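Local coordinates for sorbitol dehydrogenase (Gluconobacter oxydans, PDB 5ITG), which probably oxidises D-sorbitol to L-sorbose with NADP as hydride acceptor, using a Rossmann-fold domain for the cofactor, at residues K336-I339 with P340-A344. Sequence-based numbering, arbitrary orientation.
Sequences KDVI and PTLKA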
loop_
_atom_site.group_PDB
_atom_site.type_symbol
_atom_site.label_atom_id
_atom_site.label_comp_id
_atom_site.label_asym_id
_atom_site.label_seq_id
_atom_site.Cartn_x
_atom_site.Cartn_y
_atom_site.Cartn_z
ATOM N N LYS A 336 4.925 -14.785 20.739
ATOM C CA LYS A 336 6.062 -14.777 21.652
ATOM C C LYS A 336 7.191 -13.786 21.397
ATOM O O LYS A 336 7.858 -13.356 22.342
ATOM C CB LYS A 336 6.653 -16.185 21.717
ATOM C CG LYS A 336 5.617 -17.267 21.972
ATOM C CD LYS A 336 4.865 -17.040 23.276
ATOM C CE LYS A 336 3.689 -18.007 23.406
ATOM N NZ LYS A 336 2.830 -17.702 24.596
ATOM N N ASP A 337 7.418 -13.427 20.138
ATOM C CA ASP A 337 8.512 -12.515 19.809
ATOM C C ASP A 337 8.126 -11.085 19.453
ATOM O O ASP A 337 8.758 -10.134 19.917
ATOM C CB ASP A 337 9.342 -13.108 18.664
ATOM C CG ASP A 337 9.793 -14.527 18.956
ATOM O OD1 ASP A 337 10.446 -14.737 19.997
ATOM O OD2 ASP A 337 9.487 -15.433 18.157
ATOM N N VAL A 338 7.091 -10.924 18.637
ATOM C CA VAL A 338 6.683 -9.592 18.204
ATOM C C VAL A 338 5.740 -8.859 19.148
ATOM O O VAL A 338 6.064 -7.774 19.623
ATOM C CB VAL A 338 6.042 -9.642 16.800
ATOM C CG1 VAL A 338 5.728 -8.213 16.303
ATOM C CG2 VAL A 338 6.990 -10.343 15.819
ATOM N N ILE A 339 4.577 -9.440 19.419
ATOM C CA ILE A 339 3.601 -8.797 20.295
ATOM C C ILE A 339 4.166 -8.301 21.635
ATOM O O ILE A 339 3.843 -7.189 22.075
ATOM C CB ILE A 339 2.372 -9.730 20.542
ATOM C CG1 ILE A 339 1.509 -9.779 19.271
ATOM C CG2 ILE A 339 1.523 -9.208 21.702
ATOM C CD1 ILE A 339 0.307 -10.716 19.362
ATOM N N PRO A 340 5.023 -9.098 22.293
ATOM C CA PRO A 340 5.570 -8.637 23.580
ATOM C C PRO A 340 6.544 -7.462 23.454
ATOM O O PRO A 340 6.848 -6.797 24.441
ATOM C CB PRO A 340 6.247 -9.891 24.143
ATOM C CG PRO A 340 5.473 -11.025 23.478
ATOM C CD PRO A 340 5.332 -10.519 22.071
ATOM N N THR A 341 7.027 -7.199 22.243
ATOM C CA THR A 341 7.970 -6.098 22.042
ATOM C C THR A 341 7.449 -5.067 21.038
ATOM O O THR A 341 8.225 -4.338 20.424
ATOM C CB THR A 341 9.346 -6.628 21.569
ATOM O OG1 THR A 341 9.235 -7.159 20.242
ATOM C CG2 THR A 341 9.829 -7.739 22.499
ATOM N N LEU A 342 6.126 -5.001 20.902
ATOM C CA LEU A 342 5.475 -4.081 19.972
ATOM C C LEU A 342 4.481 -3.166 20.685
ATOM O O LEU A 342 3.589 -3.645 21.382
ATOM C CB LEU A 342 4.735 -4.874 18.890
ATOM C CG LEU A 342 3.945 -4.063 17.860
ATOM C CD1 LEU A 342 4.893 -3.124 17.115
ATOM C CD2 LEU A 342 3.244 -5.006 16.877
ATOM N N LYS A 343 4.627 -1.854 20.507
ATOM C CA LYS A 343 3.718 -0.915 21.150
ATOM C C LYS A 343 2.348 -1.006 20.479
ATOM O O LYS A 343 2.233 -0.995 19.255
ATOM C CB LYS A 343 4.277 0.507 21.058
ATOM C CG LYS A 343 3.398 1.570 21.678
ATOM C CD LYS A 343 4.101 2.928 21.646
ATOM C CE LYS A 343 3.183 4.052 22.114
ATOM N NZ LYS A 343 2.699 3.846 23.506
ATOM N N ALA A 344 1.302 -1.089 21.284
ATOM C CA ALA A 344 -0.037 -1.208 20.737
ATOM C C ALA A 344 -0.811 0.098 20.646
ATOM O O ALA A 344 -0.940 0.832 21.628
ATOM C CB ALA A 344 -0.833 -2.214 21.549
#
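Thr341 folds its side chain back over the helix residues just before it. Its CB lies 3.9 Å from Asp337 O, and both branches come near that same oxygen. OG1 sits between the backbone N and the carbonyl carbon (chi1 68°), which brings it 3.0 Å from Asp337 O and 3.3 Å from Val338 O. CG2, beside the backbone N, lies 3.7 Å from Asp337 O. Thr341 N also bonds to Val338 O (2.8 Å, N-H...O angle 146°), coming from above the carbonyl plane, 50° out of it. This backbone bond, from residue i+3 to i, makes a 3-10-like turn where helix 324-338 of the mannitol dehydrogenase C-terminal domain runs out into the loop that leads to helix 350-361. Pro340 has no N-H for Lys336 O, the carbonyl four residues back that an alpha-helical N-H would have used; its ring sets CG 3.5 Å from that oxygen, which takes a weak hydrogen bond from Arg397 instead. A weak bond from Leu342 N to Ile339 O (3.4 Å) continues the turn. Beyond it, Leu342 CD2 lies alongside Val338 CG1 at 4.1 Å, the two side chains pointing the same way and both resting on Met297 of helix 288-312. On the helix, the carboxylate of Asp337 forms a salt bridge with Arg401.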